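Mandelate racemase / muconate lactonizing enzyme, C-terminal domain protein (Labrenzia alexandrii, PDB 4E5T) is a putative enolase-superfamily enzyme of the mandelate racemase/muconate lactonizing group that binds magnesium and probably acts on a carboxylate substrate. Local coordinates at residues M2-N14 and R22-G34. Numbering follows the deposited sequence.
Sequences MRLSDIETFVVGN and RYFIFVKLVTACG
The Phe10 ring turns its edge to strand 23-31. Lys28 CB lies near the ring plane, 3.5 Å from Phe10 CE1, and the carbonyl oxygen of Phe26 also sits at that edge. Phe10 has CG anti to its carbonyl carbon (chi1 -52°), which swings the ring along the strand toward Lys28. The Phe26 side chain crosses that of Phe10 at about a right angle. Its ring is met obliquely by Val12, whose CG2 is 3.8 Å from Phe26 CD2. Phe24 CZ lies over the flat face of the Asn14 amide, 3.4 Å from Asn14 CG and at equal distances from OD1 and ND2. The ring comes in obliquely. Asn14 ND2 donates hydrogen bonds to the carbonyls of His19 and Gly21 in the hairpin loop. An alanine in place of Asn14 would probably leave these two carbonyls without their donor and open a gap beside Phe24 CZ.

The two strands form an antiparallel hairpin. With strand 36-41 they build the three-stranded sheet of the N-terminal capping domain, as in other enolase-superfamily members. Paired backbone bonds run from Asp6-Val30 to Val12-Phe24. Near the start of strand 4-13 a classic beta bulge breaks the register. Ser5 N and Asp6 N both donate to Val30 O, at 2.8 and 3.1 Å respectively.

The face bearing Ile7, Thr9 and Leu29, opposite that of Phe10, packs on helices 48-63 and 89-110. There Ile7 and Leu29 lie side by side, with Ile7 CG1 3.9 Å from Leu29 CD2. Leu4 CD1 reaches Leu29 CD1 at 3.8 Å. Back on the Phe10 face, Glu8 OE1 makes its stronger salt bridge to Arg383 and a long one, 3.7 Å, to Lys28 NZ.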
ATOM      1  N   MET A   2      24.376 -41.508 -20.831  1.00 54.94           N
ATOM      2  CA  MET A   2      25.032 -40.264 -21.244  1.00 61.74           C
ATOM      3  C   MET A   2      25.610 -39.490 -20.057  1.00 61.40           C
ATOM      4  O   MET A   2      24.910 -39.207 -19.089  1.00 67.02           O
ATOM      5  CB  MET A   2      24.071 -39.356 -22.029  1.00 58.55           C
ATOM      6  CG  MET A   2      24.810 -38.316 -22.878  1.00 65.36           C
ATOM      7  SD  MET A   2      23.833 -37.154 -23.874  1.00 59.54           S
ATOM      8  CE  MET A   2      22.679 -38.235 -24.704  1.00 50.40           C
ATOM      9  N   ARG A   3      26.887 -39.140 -20.136  1.00 51.01           N
ATOM     10  CA  ARG A   3      27.523 -38.390 -19.064  1.00 48.37           C
ATOM     11  C   ARG A   3      28.577 -37.396 -19.568  1.00 47.79           C
ATOM     12  O   ARG A   3      29.365 -37.705 -20.455  1.00 53.40           O
ATOM     13  CB  ARG A   3      28.109 -39.339 -18.010  1.00 55.29           C
ATOM     14  CG  ARG A   3      28.561 -40.695 -18.528  1.00 73.45           C
ATOM     15  CD  ARG A   3      29.549 -41.358 -17.558  1.00 91.65           C
ATOM     16  NE  ARG A   3      30.663 -40.461 -17.241  1.00105.88           N
ATOM     17  CZ  ARG A   3      31.711 -40.787 -16.489  1.00106.53           C
ATOM     18  NH1 ARG A   3      31.803 -42.009 -15.969  1.00110.02           N
ATOM     19  NH2 ARG A   3      32.669 -39.889 -16.262  1.00 94.53           N
ATOM     20  N   LEU A   4      28.572 -36.190 -19.012  1.00 42.02           N
ATOM     21  CA  LEU A   4      29.586 -35.198 -19.353  1.00 41.32           C
ATOM     22  C   LEU A   4      30.915 -35.666 -18.791  1.00 42.45           C
ATOM     23  O   LEU A   4      30.991 -36.157 -17.644  1.00 32.57           O
ATOM     24  CB  LEU A   4      29.233 -33.830 -18.773  1.00 44.77           C
ATOM     25  CG  LEU A   4      27.898 -33.298 -19.270  1.00 44.14           C
ATOM     26  CD1 LEU A   4      27.607 -31.946 -18.683  1.00 32.33           C
ATOM     27  CD2 LEU A   4      27.950 -33.220 -20.778  1.00 54.72           C
ATOM     28  N   SER A   5      31.962 -35.494 -19.589  1.00 34.37           N
ATOM     29  CA  SER A   5      33.239 -36.116 -19.288  1.00 35.43           C
ATOM     30  C   SER A   5      34.375 -35.112 -19.210  1.00 36.30           C
ATOM     31  O   SER A   5      35.255 -35.204 -18.349  1.00 31.93           O
ATOM     32  CB  SER A   5      33.557 -37.153 -20.363  1.00 27.31           C
ATOM     33  OG  SER A   5      33.983 -38.353 -19.769  1.00 47.64           O
ATOM     34  N   ASP A   6      34.345 -34.151 -20.123  1.00 37.19           N
ATOM     35  CA  ASP A   6      35.498 -33.305 -20.360  1.00 45.40           C
ATOM     36  C   ASP A   6      35.082 -31.898 -20.724  1.00 46.91           C
ATOM     37  O   ASP A   6      34.064 -31.676 -21.390  1.00 43.36           O
ATOM     38  CB  ASP A   6      36.365 -33.884 -21.478  1.00 59.63           C
ATOM     39  CG  ASP A   6      37.244 -35.021 -21.002  1.00 83.33           C
ATOM     40  OD1 ASP A   6      38.046 -34.794 -20.066  1.00 93.81           O
ATOM     41  OD2 ASP A   6      37.127 -36.138 -21.562  1.00 85.30           O
ATOM     42  N   ILE A   7      35.894 -30.953 -20.266  1.00 39.66           N
ATOM     43  CA  ILE A   7      35.716 -29.555 -20.576  1.00 29.20           C
ATOM     44  C   ILE A   7      37.031 -29.007 -21.144  1.00 31.33           C
ATOM     45  O   ILE A   7      38.128 -29.396 -20.718  1.00 20.72           O
ATOM     46  CB  ILE A   7      35.247 -28.749 -19.333  1.00 39.25           C
ATOM     47  CG1 ILE A   7      35.040 -27.270 -19.696  1.00 38.14           C
ATOM     48  CG2 ILE A   7      36.222 -28.903 -18.173  1.00 17.77           C
ATOM     49  CD1 ILE A   7      34.504 -26.414 -18.563  1.00 31.51           C
ATOM     50  N   GLU A   8      36.915 -28.156 -22.159  1.00 33.34           N
ATOM     51  CA  GLU A   8      38.015 -27.290 -22.536  1.00 41.15           C
ATOM     52  C   GLU A   8      37.476 -25.859 -22.439  1.00 41.86           C
ATOM     53  O   GLU A   8      36.296 -25.622 -22.694  1.00 45.49           O
ATOM     54  CB  GLU A   8      38.567 -27.611 -23.938  1.00 36.99           C
ATOM     55  CG  GLU A   8      39.768 -26.734 -24.317  1.00 45.97           C
ATOM     56  CD  GLU A   8      40.440 -27.091 -25.645  1.00 61.67           C
ATOM     57  OE1 GLU A   8      39.752 -27.616 -26.559  1.00 68.25           O
ATOM     58  OE2 GLU A   8      41.669 -26.836 -25.769  1.00 57.09           O
ATOM     59  N   THR A   9      38.324 -24.922 -22.021  1.00 33.59           N
ATOM     60  CA  THR A   9      37.954 -23.511 -22.020  1.00 29.00           C
ATOM     61  C   THR A   9      38.826 -22.775 -23.012  1.00 34.09           C
ATOM     62  O   THR A   9      39.940 -23.195 -23.322  1.00 31.28           O
ATOM     63  CB  THR A   9      38.083 -22.831 -20.623  1.00 26.53           C
ATOM     64  OG1 THR A   9      39.392 -23.059 -20.076  1.00 33.05           O
ATOM     65  CG2 THR A   9      37.029 -23.347 -19.661  1.00 20.96           C
ATOM     66  N   PHE A  10      38.290 -21.672 -23.513  1.00 37.13           N
ATOM     67  CA  PHE A  10      38.979 -20.839 -24.478  1.00 33.86           C
ATOM     68  C   PHE A  10      38.800 -19.394 -24.045  1.00 32.19           C
ATOM     69  O   PHE A  10      37.684 -18.936 -23.802  1.00 37.27           O
ATOM     70  CB  PHE A  10      38.371 -21.010 -25.869  1.00 40.31           C
ATOM     71  CG  PHE A  10      38.260 -22.443 -26.324  1.00 42.07           C
ATOM     72  CD1 PHE A  10      37.296 -23.293 -25.783  1.00 42.26           C
ATOM     73  CD2 PHE A  10      39.095 -22.928 -27.317  1.00 33.33           C
ATOM     74  CE1 PHE A  10      37.191 -24.595 -26.199  1.00 43.13           C
ATOM     75  CE2 PHE A  10      38.985 -24.235 -27.745  1.00 38.84           C
ATOM     76  CZ  PHE A  10      38.037 -25.068 -27.188  1.00 46.17           C
ATOM     77  N   VAL A  11      39.908 -18.686 -23.921  1.00 27.31           N
ATOM     78  CA  VAL A  11      39.871 -17.268 -23.718  1.00 19.28           C
ATOM     79  C   VAL A  11      40.369 -16.678 -25.016  1.00 35.02           C
ATOM     80  O   VAL A  11      41.505 -16.913 -25.407  1.00 48.89           O
ATOM     81  CB  VAL A  11      40.768 -16.878 -22.554  1.00 35.81           C
ATOM     82  CG1 VAL A  11      40.684 -15.366 -22.284  1.00 28.52           C
ATOM     83  CG2 VAL A  11      40.393 -17.708 -21.307  1.00 27.87           C
ATOM     84  N   VAL A  12      39.500 -15.949 -25.706  1.00 30.83           N
ATOM     85  CA  VAL A  12      39.793 -15.462 -27.049  1.00 37.27           C
ATOM     86  C   VAL A  12      39.775 -13.943 -27.107  1.00 42.22           C
ATOM     87  O   VAL A  12      38.733 -13.331 -26.884  1.00 53.46           O
ATOM     88  CB  VAL A  12      38.738 -15.970 -28.071  1.00 41.74           C
ATOM     89  CG1 VAL A  12      39.002 -15.370 -29.434  1.00 36.80           C
ATOM     90  CG2 VAL A  12      38.722 -17.496 -28.141  1.00 32.26           C
ATOM     91  N   GLY A  13      40.917 -13.334 -27.410  1.00 38.88           N
ATOM     92  CA  GLY A  13      40.982 -11.890 -27.598  1.00 35.35           C
ATOM     93  C   GLY A  13      40.246 -11.459 -28.856  1.00 40.10           C
ATOM     94  O   GLY A  13      40.277 -12.149 -29.868  1.00 47.13           O
ATOM     95  N   ASN A  14      39.571 -10.319 -28.794  1.00 41.85           N
ATOM     96  CA  ASN A  14      38.776  -9.827 -29.918  1.00 38.82           C
ATOM     97  C   ASN A  14      39.633  -8.852 -30.700  1.00 39.05           C
ATOM     98  O   ASN A  14      40.199  -7.938 -30.128  1.00 52.72           O
ATOM     99  CB  ASN A  14      37.509  -9.141 -29.386  1.00 42.27           C
ATOM    100  CG  ASN A  14      36.454  -8.885 -30.460  1.00 47.26           C
ATOM    101  OD1 ASN A  14      36.452  -9.504 -31.526  1.00 48.34           O
ATOM    102  ND2 ASN A  14      35.538  -7.964 -30.167  1.00 45.43           N
ATOM    103  N   ARG A  22      36.580  -6.690 -25.298  1.00 44.36           N
ATOM    104  CA  ARG A  22      38.000  -7.012 -25.379  1.00 36.49           C
ATOM    105  C   ARG A  22      38.314  -8.495 -25.547  1.00 36.61           C
ATOM    106  O   ARG A  22      39.330  -8.834 -26.129  1.00 42.84           O
ATOM    107  CB  ARG A  22      38.744  -6.481 -24.147  1.00 31.01           C
ATOM    108  CG  ARG A  22      38.746  -4.980 -24.003  1.00 37.76           C
ATOM    109  CD  ARG A  22      39.668  -4.552 -22.875  1.00 53.99           C
ATOM    110  NE  ARG A  22      40.186  -3.202 -23.080  1.00 73.41           N
ATOM    111  CZ  ARG A  22      39.713  -2.115 -22.479  1.00 75.32           C
ATOM    112  NH1 ARG A  22      38.703  -2.225 -21.618  1.00 70.56           N
ATOM    113  NH2 ARG A  22      40.257  -0.923 -22.737  1.00 68.29           N
ATOM    114  N   TYR A  23      37.463  -9.370 -25.020  1.00 32.43           N
ATOM    115  CA  TYR A  23      37.722 -10.806 -25.072  1.00 31.10           C
ATOM    116  C   TYR A  23      36.436 -11.614 -24.898  1.00 33.60           C
ATOM    117  O   TYR A  23      35.443 -11.093 -24.382  1.00 34.38           O
ATOM    118  CB  TYR A  23      38.756 -11.206 -24.006  1.00 40.12           C
ATOM    119  CG  TYR A  23      38.351 -10.930 -22.559  1.00 48.51           C
ATOM    120  CD1 TYR A  23      37.548 -11.825 -21.854  1.00 47.87           C
ATOM    121  CD2 TYR A  23      38.794  -9.792 -21.892  1.00 45.66           C
ATOM    122  CE1 TYR A  23      37.185 -11.581 -20.546  1.00 55.01           C
ATOM    123  CE2 TYR A  23      38.433  -9.541 -20.572  1.00 46.29           C
ATOM    124  CZ  TYR A  23      37.630 -10.435 -19.901  1.00 52.58           C
ATOM    125  OH  TYR A  23      37.261 -10.207 -18.587  1.00 46.73           O
ATOM    126  N   PHE A  24      36.459 -12.877 -25.327  1.00 32.71           N
ATOM    127  CA  PHE A  24      35.318 -13.780 -25.153  1.00 31.66           C
ATOM    128  C   PHE A  24      35.754 -14.984 -24.353  1.00 38.20           C
ATOM    129  O   PHE A  24      36.911 -15.392 -24.444  1.00 48.97           O
ATOM    130  CB  PHE A  24      34.786 -14.276 -26.493  1.00 20.34           C
ATOM    131  CG  PHE A  24      34.563 -13.202 -27.491  1.00 22.00           C
ATOM    132  CD1 PHE A  24      34.037 -11.984 -27.111  1.00 30.65           C
ATOM    133  CD2 PHE A  24      34.894 -13.400 -28.819  1.00 23.23           C
ATOM    134  CE1 PHE A  24      33.842 -10.974 -28.046  1.00 43.70           C
ATOM    135  CE2 PHE A  24      34.699 -12.409 -29.756  1.00 31.00           C
ATOM    136  CZ  PHE A  24      34.174 -11.189 -29.375  1.00 41.74           C
ATOM    137  N   ILE A  25      34.840 -15.567 -23.576  1.00 20.79           N
ATOM    138  CA  ILE A  25      35.181 -16.795 -22.863  1.00 28.34           C
ATOM    139  C   ILE A  25      34.321 -17.981 -23.312  1.00 28.58           C
ATOM    140  O   ILE A  25      33.123 -18.038 -23.058  1.00 38.34           O
ATOM    141  CB  ILE A  25      35.080 -16.629 -21.338  1.00 28.96           C
ATOM    142  CG1 ILE A  25      35.859 -15.399 -20.884  1.00 30.28           C
ATOM    143  CG2 ILE A  25      35.581 -17.890 -20.649  1.00 23.11           C
ATOM    144  CD1 ILE A  25      35.851 -15.170 -19.393  1.00 26.74           C
ATOM    145  N   PHE A  26      34.939 -18.942 -23.972  1.00 26.17           N
ATOM    146  CA  PHE A  26      34.180 -20.055 -24.519  1.00 33.70           C
ATOM    147  C   PHE A  26      34.394 -21.305 -23.693  1.00 30.08           C
ATOM    148  O   PHE A  26      35.445 -21.486 -23.074  1.00 29.57           O
ATOM    149  CB  PHE A  26      34.586 -20.307 -25.974  1.00 37.32           C
ATOM    150  CG  PHE A  26      34.291 -19.155 -26.899  1.00 36.58           C
ATOM    151  CD1 PHE A  26      33.141 -18.408 -26.753  1.00 37.95           C
ATOM    152  CD2 PHE A  26      35.166 -18.822 -27.912  1.00 39.10           C
ATOM    153  CE1 PHE A  26      32.867 -17.350 -27.606  1.00 41.25           C
ATOM    154  CE2 PHE A  26      34.898 -17.763 -28.767  1.00 38.87           C
ATOM    155  CZ  PHE A  26      33.743 -17.032 -28.614  1.00 36.35           C
ATOM    156  N   VAL A  27      33.389 -22.164 -23.672  1.00 24.30           N
ATOM    157  CA  VAL A  27      33.554 -23.483 -23.078  1.00 25.56           C
ATOM    158  C   VAL A  27      33.219 -24.584 -24.094  1.00 33.93           C
ATOM    159  O   VAL A  27      32.359 -24.405 -24.968  1.00 36.18           O
ATOM    160  CB  VAL A  27      32.707 -23.663 -21.775  1.00 30.15           C
ATOM    161  CG1 VAL A  27      33.147 -22.695 -20.712  1.00 31.10           C
ATOM    162  CG2 VAL A  27      31.230 -23.496 -22.046  1.00 14.80           C
ATOM    163  N   LYS A  28      33.906 -25.717 -23.973  1.00 36.57           N
ATOM    164  CA  LYS A  28      33.631 -26.909 -24.785  1.00 34.15           C
ATOM    165  C   LYS A  28      33.321 -28.122 -23.879  1.00 34.05           C
ATOM    166  O   LYS A  28      34.200 -28.606 -23.176  1.00 44.45           O
ATOM    167  CB  LYS A  28      34.844 -27.197 -25.686  1.00 28.05           C
ATOM    168  CG  LYS A  28      34.622 -28.221 -26.785  1.00 31.54           C
ATOM    169  CD  LYS A  28      35.553 -29.393 -26.604  1.00 33.25           C
ATOM    170  CE  LYS A  28      36.021 -29.960 -27.930  1.00 29.72           C
ATOM    171  NZ  LYS A  28      37.495 -30.220 -27.919  1.00 34.35           N
ATOM    172  N   LEU A  29      32.081 -28.604 -23.877  1.00 27.76           N
ATOM    173  CA  LEU A  29      31.728 -29.785 -23.071  1.00 27.40           C
ATOM    174  C   LEU A  29      31.687 -31.056 -23.905  1.00 35.32           C
ATOM    175  O   LEU A  29      31.079 -31.088 -24.972  1.00 43.92           O
ATOM    176  CB  LEU A  29      30.370 -29.614 -22.397  1.00 22.56           C
ATOM    177  CG  LEU A  29      30.164 -28.507 -21.371  1.00 24.93           C
ATOM    178  CD1 LEU A  29      29.009 -28.892 -20.482  1.00 23.80           C
ATOM    179  CD2 LEU A  29      31.409 -28.321 -20.557  1.00 30.49           C
ATOM    180  N   VAL A  30      32.325 -32.112 -23.422  1.00 29.69           N
ATOM    181  CA  VAL A  30      32.328 -33.363 -24.169  1.00 30.20           C
ATOM    182  C   VAL A  30      31.784 -34.523 -23.360  1.00 33.92           C
ATOM    183  O   VAL A  30      32.292 -34.824 -22.282  1.00 31.46           O
ATOM    184  CB  VAL A  30      33.735 -33.764 -24.605  1.00 31.79           C
ATOM    185  CG1 VAL A  30      33.649 -34.903 -25.602  1.00 38.90           C
ATOM    186  CG2 VAL A  30      34.466 -32.582 -25.206  1.00 28.06           C
ATOM    187  N   THR A  31      30.756 -35.177 -23.894  1.00 34.98           N
ATOM    188  CA  THR A  31      30.266 -36.431 -23.333  1.00 35.63           C
ATOM    189  C   THR A  31      31.234 -37.596 -23.597  1.00 44.55           C
ATOM    190  O   THR A  31      32.113 -37.539 -24.467  1.00 48.19           O
ATOM    191  CB  THR A  31      28.936 -36.825 -23.951  1.00 39.56           C
ATOM    192  OG1 THR A  31      29.103 -36.916 -25.369  1.00 53.46           O
ATOM    193  CG2 THR A  31      27.861 -35.800 -23.645  1.00 32.09           C
ATOM    194  N   ALA A  32      31.027 -38.670 -22.851  1.00 42.26           N
ATOM    195  CA  ALA A  32      31.861 -39.860 -22.904  1.00 37.83           C
ATOM    196  C   ALA A  32      31.843 -40.532 -24.272  1.00 44.36           C
ATOM    197  O   ALA A  32      32.764 -41.259 -24.644  1.00 38.28           O
ATOM    198  CB  ALA A  32      31.378 -40.829 -21.855  1.00 30.02           C
ATOM    199  N   CYS A  33      30.770 -40.287 -25.006  1.00 49.01           N
ATOM    200  CA  CYS A  33      30.522 -40.966 -26.256  1.00 46.16           C
ATOM    201  C   CYS A  33      30.865 -40.050 -27.435  1.00 57.34           C
ATOM    202  O   CYS A  33      30.818 -40.470 -28.597  1.00 72.73           O
ATOM    203  CB  CYS A  33      29.065 -41.457 -26.309  1.00 38.50           C
ATOM    204  SG  CYS A  33      27.785 -40.183 -25.967  1.00 96.97           S
ATOM    205  N   GLY A  34      31.216 -38.800 -27.139  1.00 46.53           N
ATOM    206  CA  GLY A  34      31.726 -37.910 -28.167  1.00 47.59           C
ATOM    207  C   GLY A  34      30.952 -36.645 -28.520  1.00 51.56           C
ATOM    208  O   GLY A  34      31.506 -35.752 -29.183  1.00 49.75           O
TER